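Local atomic coordinates of PlaB phospholipase (Legionella pneumophila, PDB entry 6ZTI), a protein that acts as a phospholipase of the alpha/beta-hydrolase type, with an activity controlled by NAD(H)-mediated tetramerization. Residues I343-I348 and V453-M458; Y358-T363 and G389-F394. One frame throughout, in Å; residues are numbered along the deposited sequence.

Contact 1: residues I343-I348 and V453-M458; sequences IIFRLI and VMVEIM
R346 and E456 stand side by side on neighbouring parallel strands, one of six in-register pairs that join 343-348 to 453-458 within a mixed β-sheet, separate from the parallel sheet of the α/β-hydrolase core. The ladder has the offset pattern of parallel strands: I344 and R346 each both donate to and accept from the partner strand, as in the bond from R346 N to V455 O (2.8 Å).

Side chains alternate between the faces. One face is wholly apolar, and its β-branched residues suit the extended backbone. V455 points the same way as F345 and lays its CB 3.9 Å from F345 CD1, while its CG2 branch turns back to I343 CG2 at 3.6 Å. That same I343 methyl sits 3.4 Å above the plane of the F345 ring, offset toward the rim. Further along, L347 CD1 slants across to I457 CG2 at 4.0 Å. Beyond the pair, F415 meets the F345 ring edge-to-face.

The other face sets one charged pair, R346 and E456, among I344, I348, M454 and M458; W174 of helix 171-180 touches both charged side chains. R346 places CG anti to its backbone N (chi1 -174°) and stays extended to NE; E456 is extended too, and the two chains rise in step. I348 slants across E456, its CD1 3.8 Å from E456 CD, so a methyl packs against the carboxylate. The guanidinium and carboxylate planes are turned 54° apart, and NH1 of R346 meets OE1 of E456 from above the carboxylate plane in a 2.6 Å salt bridge, bent to 133° at the hydrogen.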
ATOM      1  N   ILE B 343      -6.565  27.612   4.411  1.00  7.20           N
ATOM      2  CA  ILE B 343      -6.990  27.010   5.658  1.00  6.33           C
ATOM      3  C   ILE B 343      -6.324  25.652   5.746  1.00  5.37           C
ATOM      4  O   ILE B 343      -6.401  24.857   4.802  1.00  9.20           O
ATOM      5  CB  ILE B 343      -8.518  26.869   5.737  1.00 10.49           C
ATOM      6  CG1 ILE B 343      -9.208  28.176   5.353  1.00 15.17           C
ATOM      7  CG2 ILE B 343      -8.917  26.416   7.158  1.00  8.45           C
ATOM      8  CD1 ILE B 343     -10.725  28.104   5.473  1.00 11.06           C
ATOM      9  N   ILE B 344      -5.649  25.391   6.856  1.00  7.31           N
ATOM     10  CA  ILE B 344      -5.105  24.069   7.147  1.00  8.32           C
ATOM     11  C   ILE B 344      -5.940  23.508   8.292  1.00  6.53           C
ATOM     12  O   ILE B 344      -5.900  24.038   9.408  1.00 10.44           O
ATOM     13  CB  ILE B 344      -3.613  24.119   7.514  1.00  6.42           C
ATOM     14  CG1 ILE B 344      -2.803  24.766   6.394  1.00  8.62           C
ATOM     15  CG2 ILE B 344      -3.060  22.680   7.767  1.00  8.52           C
ATOM     16  CD1 ILE B 344      -1.383  25.155   6.807  1.00  8.23           C
ATOM     17  N   PHE B 345      -6.700  22.450   8.023  1.00  8.19           N
ATOM     18  CA  PHE B 345      -7.516  21.810   9.047  1.00  6.12           C
ATOM     19  C   PHE B 345      -6.758  20.646   9.658  1.00  8.64           C
ATOM     20  O   PHE B 345      -6.135  19.845   8.950  1.00  9.29           O
ATOM     21  CB  PHE B 345      -8.850  21.283   8.503  1.00  7.79           C
ATOM     22  CG  PHE B 345      -9.781  22.343   7.979  1.00 11.74           C
ATOM     23  CD1 PHE B 345     -10.684  22.967   8.809  1.00 13.24           C
ATOM     24  CD2 PHE B 345      -9.790  22.661   6.637  1.00  9.40           C
ATOM     25  CE1 PHE B 345     -11.541  23.916   8.314  1.00 10.57           C
ATOM     26  CE2 PHE B 345     -10.637  23.614   6.140  1.00 14.04           C
ATOM     27  CZ  PHE B 345     -11.517  24.237   6.972  1.00 10.77           C
ATOM     28  N   ARG B 346      -6.826  20.563  10.980  1.00 11.52           N
ATOM     29  CA  ARG B 346      -6.304  19.451  11.753  1.00  8.93           C
ATOM     30  C   ARG B 346      -7.455  18.879  12.555  1.00 10.81           C
ATOM     31  O   ARG B 346      -8.005  19.566  13.423  1.00  9.93           O
ATOM     32  CB  ARG B 346      -5.183  19.906  12.673  1.00  8.66           C
ATOM     33  CG  ARG B 346      -4.519  18.769  13.386  1.00 13.21           C
ATOM     34  CD  ARG B 346      -3.649  19.265  14.508  1.00 14.40           C
ATOM     35  NE  ARG B 346      -2.809  18.199  15.032  1.00 21.71           N
ATOM     36  CZ  ARG B 346      -2.254  18.220  16.234  1.00 18.83           C
ATOM     37  NH1 ARG B 346      -2.451  19.260  17.040  1.00 20.14           N
ATOM     38  NH2 ARG B 346      -1.493  17.209  16.622  1.00 33.65           N
ATOM     39  N   LEU B 347      -7.815  17.637  12.263  1.00  9.05           N
ATOM     40  CA  LEU B 347      -8.945  16.961  12.887  1.00 14.17           C
ATOM     41  C   LEU B 347      -8.451  15.903  13.861  1.00 15.96           C
ATOM     42  O   LEU B 347      -7.837  14.911  13.450  1.00 17.78           O
ATOM     43  CB  LEU B 347      -9.826  16.317  11.820  1.00 16.65           C
ATOM     44  CG  LEU B 347     -11.328  16.582  11.797  1.00 39.85           C
ATOM     45  CD1 LEU B 347     -11.894  16.810  13.194  1.00 27.37           C
ATOM     46  CD2 LEU B 347     -11.623  17.755  10.871  1.00 36.08           C
ATOM     47  N   ILE B 348      -8.773  16.081  15.141  1.00 13.08           N
ATOM     48  CA  ILE B 348      -8.354  15.176  16.197  1.00 16.87           C
ATOM     49  C   ILE B 348      -9.542  14.904  17.112  1.00 18.14           C
ATOM     50  O   ILE B 348     -10.628  15.473  16.948  1.00 16.52           O
ATOM     51  CB  ILE B 348      -7.170  15.742  17.008  1.00 15.98           C
ATOM     52  CG1 ILE B 348      -7.512  17.140  17.519  1.00 15.12           C
ATOM     53  CG2 ILE B 348      -5.909  15.804  16.137  1.00 18.43           C
ATOM     54  CD1 ILE B 348      -6.494  17.699  18.504  1.00 21.07           C
ATOM     55  N   VAL B 453      -4.713  30.298   7.821  1.00  9.03           N
ATOM     56  CA  VAL B 453      -5.234  30.094   9.174  1.00  7.47           C
ATOM     57  C   VAL B 453      -5.191  28.601   9.480  1.00 11.29           C
ATOM     58  O   VAL B 453      -5.620  27.780   8.659  1.00 10.50           O
ATOM     59  CB  VAL B 453      -6.657  30.664   9.350  1.00 13.69           C
ATOM     60  CG1 VAL B 453      -7.654  30.002   8.400  1.00 13.76           C
ATOM     61  CG2 VAL B 453      -7.134  30.503  10.789  1.00  8.72           C
ATOM     62  N   MET B 454      -4.643  28.254  10.647  1.00  7.63           N
ATOM     63  CA  MET B 454      -4.616  26.873  11.114  1.00  7.56           C
ATOM     64  C   MET B 454      -5.831  26.626  11.997  1.00  8.26           C
ATOM     65  O   MET B 454      -6.095  27.387  12.925  1.00  7.94           O
ATOM     66  CB  MET B 454      -3.326  26.598  11.877  1.00  8.42           C
ATOM     67  CG  MET B 454      -2.062  26.889  11.034  1.00  8.08           C
ATOM     68  SD  MET B 454      -0.599  27.146  12.043  1.00 13.73           S
ATOM     69  CE  MET B 454      -0.398  25.535  12.757  1.00 11.19           C
ATOM     70  N   VAL B 455      -6.587  25.584  11.685  1.00  9.72           N
ATOM     71  CA  VAL B 455      -7.846  25.297  12.361  1.00  9.56           C
ATOM     72  C   VAL B 455      -7.724  23.902  12.951  1.00  7.31           C
ATOM     73  O   VAL B 455      -7.742  22.907  12.222  1.00  8.68           O
ATOM     74  CB  VAL B 455      -9.049  25.396  11.415  1.00 10.08           C
ATOM     75  CG1 VAL B 455     -10.365  25.164  12.181  1.00 14.71           C
ATOM     76  CG2 VAL B 455      -9.082  26.761  10.713  1.00  8.84           C
ATOM     77  N   GLU B 456      -7.602  23.825  14.265  1.00  7.59           N
ATOM     78  CA  GLU B 456      -7.552  22.542  14.951  1.00 10.72           C
ATOM     79  C   GLU B 456      -8.935  22.253  15.518  1.00  9.03           C
ATOM     80  O   GLU B 456      -9.418  22.989  16.380  1.00 13.91           O
ATOM     81  CB  GLU B 456      -6.504  22.545  16.061  1.00 17.33           C
ATOM     82  CG  GLU B 456      -6.415  21.226  16.800  1.00 14.03           C
ATOM     83  CD  GLU B 456      -5.364  21.238  17.892  1.00 23.34           C
ATOM     84  OE1 GLU B 456      -4.171  21.071  17.572  1.00 22.25           O
ATOM     85  OE2 GLU B 456      -5.736  21.428  19.069  1.00 30.19           O
ATOM     86  N   ILE B 457      -9.569  21.187  15.045  1.00  9.60           N
ATOM     87  CA  ILE B 457     -10.892  20.801  15.527  1.00 11.22           C
ATOM     88  C   ILE B 457     -10.744  19.512  16.329  1.00  9.87           C
ATOM     89  O   ILE B 457     -10.299  18.487  15.795  1.00 12.82           O
ATOM     90  CB  ILE B 457     -11.891  20.639  14.372  1.00 16.39           C
ATOM     91  CG1 ILE B 457     -12.048  21.962  13.604  1.00  9.07           C
ATOM     92  CG2 ILE B 457     -13.235  20.164  14.920  1.00 12.47           C
ATOM     93  CD1 ILE B 457     -12.542  21.803  12.236  1.00 22.41           C
ATOM     94  N   MET B 458     -11.092  19.567  17.613  1.00 12.34           N
ATOM     95  CA  MET B 458     -11.042  18.408  18.499  1.00 17.88           C
ATOM     96  C   MET B 458     -12.465  17.970  18.838  1.00 15.12           C
ATOM     97  O   MET B 458     -13.198  18.694  19.524  1.00 11.96           O
ATOM     98  CB  MET B 458     -10.270  18.724  19.778  1.00 12.04           C
ATOM     99  CG  MET B 458     -10.095  17.498  20.685  1.00 17.45           C
ATOM    100  SD  MET B 458      -9.622  17.877  22.374  1.00 25.45           S
ATOM    101  CE  MET B 458      -7.861  18.113  22.189  1.00 38.19           C
TER

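Contact 2: residues Y358-T363 and G389-F394; sequences YDLYLT and GKLTYF. With SND (thionicotinamide-adenine-dinucleotide), chain O.
Y358 and L391 meet across two strands that are not sheet neighbours: the axes of 358-363 and 390-394 come no closer than 10.5 Å, no hydrogen bond joins them, and side chains, together with the bound nucleotide, bridge the gap between two strands of the mixed sheet. The compact part is small. Y358 OH lies 3.6 Å from L391 CB, while L391 CD2 comes to the edge of the tyrosine ring near its plane. Y358 CG falls between the backbone N and the carbonyl carbon (chi1 61°), and the phenol reaches as far as the backbone of G389, its hydroxyl hydrogen-bonded to R388 O. L360 CB adds a looser touch to L391 CD2 at 4.3 Å.

By contrast, D359 and Y361 turn away, partly exposed, to pack on V208 of the second subunit. The adenine of thio-NAD lies against the Y358, L360 and L391 cluster, with Y393 at its amino group. Leucine suits position 391 because both its methyls lie over one purine face, CD2 being 3.6 Å from C6A of the ligand; Y358 CE2 approaches C2A obliquely. L360 supplies two backbone bonds to the polar edge of the base: L360 N donates to N1A (3.0 Å), and N6A donates to L360 O (2.8 Å), at a nearly straight 174°. N6A also donates to Y393 OH at 3.0 Å.

A backbone amide beside a carbonyl matches the acceptor N1A and the donor N6A of adenine, and the amino group donates to both L360 O and Y393 OH, a pattern consistent with recognition of adenine at this site.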
ATOM      1  N   TYR B 358     -14.008  11.553   7.678  1.00 14.54           N
ATOM      2  CA  TYR B 358     -14.835  12.711   8.003  1.00 15.96           C
ATOM      3  C   TYR B 358     -15.187  13.462   6.726  1.00 22.86           C
ATOM      4  O   TYR B 358     -14.467  13.398   5.721  1.00 12.17           O
ATOM      5  CB  TYR B 358     -14.113  13.657   8.971  1.00 17.74           C
ATOM      6  CG  TYR B 358     -12.845  14.168   8.364  1.00 13.81           C
ATOM      7  CD1 TYR B 358     -11.661  13.470   8.514  1.00 13.69           C
ATOM      8  CD2 TYR B 358     -12.835  15.322   7.589  1.00 13.93           C
ATOM      9  CE1 TYR B 358     -10.491  13.915   7.926  1.00 20.38           C
ATOM     10  CE2 TYR B 358     -11.672  15.773   6.998  1.00 18.19           C
ATOM     11  CZ  TYR B 358     -10.507  15.065   7.171  1.00 19.87           C
ATOM     12  OH  TYR B 358      -9.350  15.506   6.590  1.00 23.08           O
ATOM     13  N   ASP B 359     -16.305  14.187   6.793  1.00 14.55           N
ATOM     14  CA  ASP B 359     -16.700  15.178   5.798  1.00 11.41           C
ATOM     15  C   ASP B 359     -16.646  16.559   6.439  1.00 12.02           C
ATOM     16  O   ASP B 359     -17.225  16.767   7.514  1.00 11.80           O
ATOM     17  CB  ASP B 359     -18.121  14.923   5.282  1.00 15.55           C
ATOM     18  CG  ASP B 359     -18.243  13.648   4.468  1.00 25.06           C
ATOM     19  OD1 ASP B 359     -17.338  13.351   3.658  1.00 19.36           O
ATOM     20  OD2 ASP B 359     -19.268  12.955   4.632  1.00 26.92           O
ATOM     21  N   LEU B 360     -15.981  17.502   5.772  1.00  8.47           N
ATOM     22  CA  LEU B 360     -15.809  18.857   6.271  1.00  9.84           C
ATOM     23  C   LEU B 360     -16.464  19.848   5.321  1.00 10.86           C
ATOM     24  O   LEU B 360     -16.143  19.886   4.127  1.00 12.14           O
ATOM     25  CB  LEU B 360     -14.328  19.191   6.440  1.00  8.98           C
ATOM     26  CG  LEU B 360     -14.027  20.474   7.202  1.00 11.96           C
ATOM     27  CD1 LEU B 360     -12.709  20.338   7.911  1.00 23.07           C
ATOM     28  CD2 LEU B 360     -14.019  21.685   6.248  1.00 16.98           C
ATOM     29  N   TYR B 361     -17.330  20.690   5.871  1.00  7.99           N
ATOM     30  CA  TYR B 361     -18.133  21.621   5.095  1.00 11.72           C
ATOM     31  C   TYR B 361     -17.860  23.042   5.535  1.00 11.78           C
ATOM     32  O   TYR B 361     -17.851  23.332   6.734  1.00 14.07           O
ATOM     33  CB  TYR B 361     -19.623  21.359   5.267  1.00 14.86           C
ATOM     34  CG  TYR B 361     -20.075  20.003   4.843  1.00 14.92           C
ATOM     35  CD1 TYR B 361     -20.107  18.956   5.746  1.00 18.83           C
ATOM     36  CD2 TYR B 361     -20.501  19.768   3.549  1.00 14.10           C
ATOM     37  CE1 TYR B 361     -20.535  17.715   5.364  1.00 22.71           C
ATOM     38  CE2 TYR B 361     -20.931  18.527   3.161  1.00 16.45           C
ATOM     39  CZ  TYR B 361     -20.948  17.509   4.075  1.00 13.81           C
ATOM     40  OH  TYR B 361     -21.364  16.266   3.694  1.00 20.37           O
ATOM     41  N   LEU B 362     -17.646  23.914   4.565  1.00 11.18           N
ATOM     42  CA  LEU B 362     -17.889  25.331   4.746  1.00  9.65           C
ATOM     43  C   LEU B 362     -19.391  25.595   4.679  1.00  9.56           C
ATOM     44  O   LEU B 362     -20.121  24.933   3.941  1.00 11.86           O
ATOM     45  CB  LEU B 362     -17.177  26.132   3.654  1.00  6.96           C
ATOM     46  CG  LEU B 362     -15.650  26.279   3.673  1.00 13.26           C
ATOM     47  CD1 LEU B 362     -15.211  27.454   4.519  1.00 27.68           C
ATOM     48  CD2 LEU B 362     -14.976  25.030   4.154  1.00 20.65           C
ATOM     49  N   THR B 363     -19.856  26.570   5.457  1.00 13.03           N
ATOM     50  CA  THR B 363     -21.263  26.934   5.451  1.00  8.95           C
ATOM     51  C   THR B 363     -21.392  28.449   5.394  1.00 12.28           C
ATOM     52  O   THR B 363     -20.502  29.179   5.837  1.00 10.94           O
ATOM     53  CB  THR B 363     -21.981  26.416   6.677  1.00  8.25           C
ATOM     54  OG1 THR B 363     -21.375  26.977   7.845  1.00 11.92           O
ATOM     55  CG2 THR B 363     -21.913  24.886   6.749  1.00 12.53           C
ATOM     56  N   GLY B 389      -5.812  13.273   8.541  1.00 11.38           N
ATOM     57  CA  GLY B 389      -6.507  14.292   9.291  1.00 15.18           C
ATOM     58  C   GLY B 389      -6.045  15.694   8.972  1.00 14.93           C
ATOM     59  O   GLY B 389      -6.388  16.631   9.693  1.00 16.95           O
ATOM     60  N   LYS B 390      -5.225  15.867   7.941  1.00 14.89           N
ATOM     61  CA  LYS B 390      -4.713  17.177   7.566  1.00 13.31           C
ATOM     62  C   LYS B 390      -5.222  17.516   6.173  1.00 10.20           C
ATOM     63  O   LYS B 390      -4.904  16.823   5.202  1.00  9.88           O
ATOM     64  CB  LYS B 390      -3.188  17.212   7.627  1.00 14.60           C
ATOM     65  CG  LYS B 390      -2.633  16.833   8.993  1.00 10.90           C
ATOM     66  CD  LYS B 390      -3.106  17.727  10.133  1.00 16.78           C
ATOM     67  CE  LYS B 390      -2.576  19.124  10.018  1.00 13.23           C
ATOM     68  NZ  LYS B 390      -1.096  19.191  10.174  1.00 15.73           N
ATOM     69  N   LEU B 391      -6.004  18.584   6.085  1.00  9.82           N
ATOM     70  CA  LEU B 391      -6.725  18.937   4.871  1.00  7.15           C
ATOM     71  C   LEU B 391      -6.551  20.427   4.640  1.00  6.69           C
ATOM     72  O   LEU B 391      -6.842  21.224   5.533  1.00  7.06           O
ATOM     73  CB  LEU B 391      -8.210  18.560   4.999  1.00 10.83           C
ATOM     74  CG  LEU B 391      -9.151  18.977   3.871  1.00 13.53           C
ATOM     75  CD1 LEU B 391      -8.857  18.162   2.624  1.00 13.09           C
ATOM     76  CD2 LEU B 391     -10.594  18.811   4.287  1.00 17.75           C
ATOM     77  N   THR B 392      -6.070  20.808   3.458  1.00  6.71           N
ATOM     78  CA  THR B 392      -5.789  22.207   3.158  1.00 11.67           C
ATOM     79  C   THR B 392      -6.727  22.694   2.060  1.00  6.45           C
ATOM     80  O   THR B 392      -6.752  22.130   0.962  1.00 10.26           O
ATOM     81  CB  THR B 392      -4.317  22.387   2.758  1.00  7.12           C
ATOM     82  OG1 THR B 392      -3.466  22.023   3.861  1.00 10.67           O
ATOM     83  CG2 THR B 392      -4.040  23.809   2.398  1.00 10.10           C
ATOM     84  N   TYR B 393      -7.484  23.744   2.353  1.00  6.27           N
ATOM     85  CA  TYR B 393      -8.309  24.426   1.365  1.00  6.29           C
ATOM     86  C   TYR B 393      -7.670  25.756   1.009  1.00  7.28           C
ATOM     87  O   TYR B 393      -7.124  26.444   1.872  1.00  8.06           O
ATOM     88  CB  TYR B 393      -9.729  24.691   1.889  1.00  9.74           C
ATOM     89  CG  TYR B 393     -10.774  23.673   1.450  1.00  9.51           C
ATOM     90  CD1 TYR B 393     -10.698  22.360   1.855  1.00 11.22           C
ATOM     91  CD2 TYR B 393     -11.839  24.048   0.655  1.00 11.06           C
ATOM     92  CE1 TYR B 393     -11.640  21.434   1.464  1.00 11.15           C
ATOM     93  CE2 TYR B 393     -12.800  23.125   0.257  1.00 15.71           C
ATOM     94  CZ  TYR B 393     -12.700  21.826   0.672  1.00  7.89           C
ATOM     95  OH  TYR B 393     -13.651  20.905   0.278  1.00 11.15           O
ATOM     96  N   PHE B 394      -7.784  26.123  -0.257  1.00  7.68           N
ATOM     97  CA  PHE B 394      -7.299  27.380  -0.796  1.00  6.00           C
ATOM     98  C   PHE B 394      -8.490  28.089  -1.418  1.00  6.25           C
ATOM     99  O   PHE B 394      -9.147  27.536  -2.314  1.00  6.57           O
ATOM    100  CB  PHE B 394      -6.197  27.097  -1.822  1.00  7.94           C
ATOM    101  CG  PHE B 394      -5.393  28.299  -2.222  1.00 10.42           C
ATOM    102  CD1 PHE B 394      -4.913  29.188  -1.265  1.00  7.98           C
ATOM    103  CD2 PHE B 394      -5.076  28.509  -3.553  1.00 11.91           C
ATOM    104  CE1 PHE B 394      -4.174  30.274  -1.647  1.00  6.85           C
ATOM    105  CE2 PHE B 394      -4.333  29.590  -3.934  1.00 10.14           C
ATOM    106  CZ  PHE B 394      -3.887  30.479  -2.981  1.00 10.18           C
TER
HETATM  107  PA  SND O 501      -9.320  15.157  -4.024  1.00 14.93           P
HETATM  108  O1A SND O 501      -7.925  15.370  -4.470  1.00 11.77           O
HETATM  109  O2A SND O 501     -10.275  16.308  -4.297  1.00 16.24           O
HETATM  110  O5B SND O 501      -9.431  14.829  -2.438  1.00 11.13           O
HETATM  111  C5B SND O 501      -8.415  13.994  -1.848  1.00 11.85           C
HETATM  112  C4B SND O 501      -8.921  13.411  -0.552  1.00 13.72           C
HETATM  113  O4B SND O 501      -9.306  14.478   0.344  1.00 10.29           O
HETATM  114  C3B SND O 501     -10.142  12.500  -0.673  1.00  9.15           C
HETATM  115  O3B SND O 501     -10.037  11.404   0.229  1.00 22.09           O
HETATM  116  C2B SND O 501     -11.288  13.436  -0.304  1.00 12.13           C
HETATM  117  O2B SND O 501     -12.426  12.759   0.210  1.00 20.39           O
HETATM  118  C1B SND O 501     -10.626  14.255   0.794  1.00 12.21           C
HETATM  119  N9A SND O 501     -11.260  15.546   1.018  1.00 11.76           N
HETATM  120  C8A SND O 501     -11.230  16.630   0.183  1.00 13.56           C
HETATM  121  N7A SND O 501     -12.011  17.615   0.556  1.00  8.66           N
HETATM  122  C5A SND O 501     -12.592  17.146   1.722  1.00  9.61           C
HETATM  123  C6A SND O 501     -13.567  17.690   2.577  1.00 13.22           C
HETATM  124  N6A SND O 501     -14.083  18.915   2.425  1.00 12.05           N
HETATM  125  N1A SND O 501     -13.981  16.935   3.614  1.00 10.42           N
HETATM  126  C2A SND O 501     -13.422  15.737   3.803  1.00 15.89           C
HETATM  127  N3A SND O 501     -12.483  15.126   3.077  1.00 12.17           N
HETATM  128  C4A SND O 501     -12.125  15.880   2.031  1.00 11.98           C
HETATM  129  O3  SND O 501      -9.930  13.869  -4.724  1.00 21.89           O
HETATM  130  PN  SND O 501     -11.245  12.968  -4.599  1.00 19.53           P
HETATM  131  O1N SND O 501     -12.348  13.787  -4.049  1.00 14.83           O
HETATM  132  O2N SND O 501     -10.867  11.717  -3.905  1.00 18.77           O
HETATM  133  O5D SND O 501     -11.468  12.710  -6.168  1.00 18.39           O
HETATM  134  C5D SND O 501     -10.836  11.591  -6.833  1.00 21.50           C
HETATM  135  C4D SND O 501     -10.447  11.946  -8.257  1.00 17.51           C
HETATM  136  O4D SND O 501     -11.574  12.539  -8.949  1.00 12.94           O
HETATM  137  C3D SND O 501      -9.310  12.956  -8.419  1.00 12.28           C
HETATM  138  O3D SND O 501      -8.614  12.711  -9.646  1.00 19.30           O
HETATM  139  C2D SND O 501     -10.073  14.279  -8.469  1.00 14.79           C
HETATM  140  O2D SND O 501      -9.330  15.314  -9.098  1.00 15.86           O
HETATM  141  C1D SND O 501     -11.265  13.859  -9.320  1.00 16.02           C
HETATM  142  N1N SND O 501     -12.466  14.742  -9.005  1.00 17.17           N
HETATM  143  C2N SND O 501     -13.220  14.405  -7.944  1.00 13.73           C
HETATM  144  C3N SND O 501     -14.355  15.128  -7.644  1.00 13.63           C
HETATM  145  C7N SND O 501     -15.252  14.696  -6.539  1.00  9.17           C
HETATM  146  S7N SND O 501     -16.892  14.564  -6.774  1.00 29.31           S
HETATM  147  N7N SND O 501     -14.679  14.364  -5.400  1.00 16.46           N
HETATM  148  C4N SND O 501     -14.691  16.207  -8.456  1.00 14.78           C
HETATM  149  C5N SND O 501     -13.890  16.542  -9.531  1.00 16.01           C
HETATM  150  C6N SND O 501     -12.766  15.794  -9.792  1.00 21.15           C

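From the N terminus the chain lays down most of the parallel sheet from strand 16-21, adds strands 231-238 and 245-252 of the mixed sheet before 257-261, and later returns to the mixed sheet with 340-349. Strand 358-364 follows directly; after strand 378-383, the chain returns as 390-396, where contact 2 closes a 25-residue loop. Contact 1 waits for strand 452-463 and closes a loop of 104 residues that contains contact 2, so the two nest without crossing. Strand 340-349 links them: it lies between 452-463 and 390-396, with F345 N probably hydrogen-bonded to L391 O at 2.8 Å. F345 CD1 packs 3.4 Å from L360 CD1, tying the sheet interior to the adenine pocket.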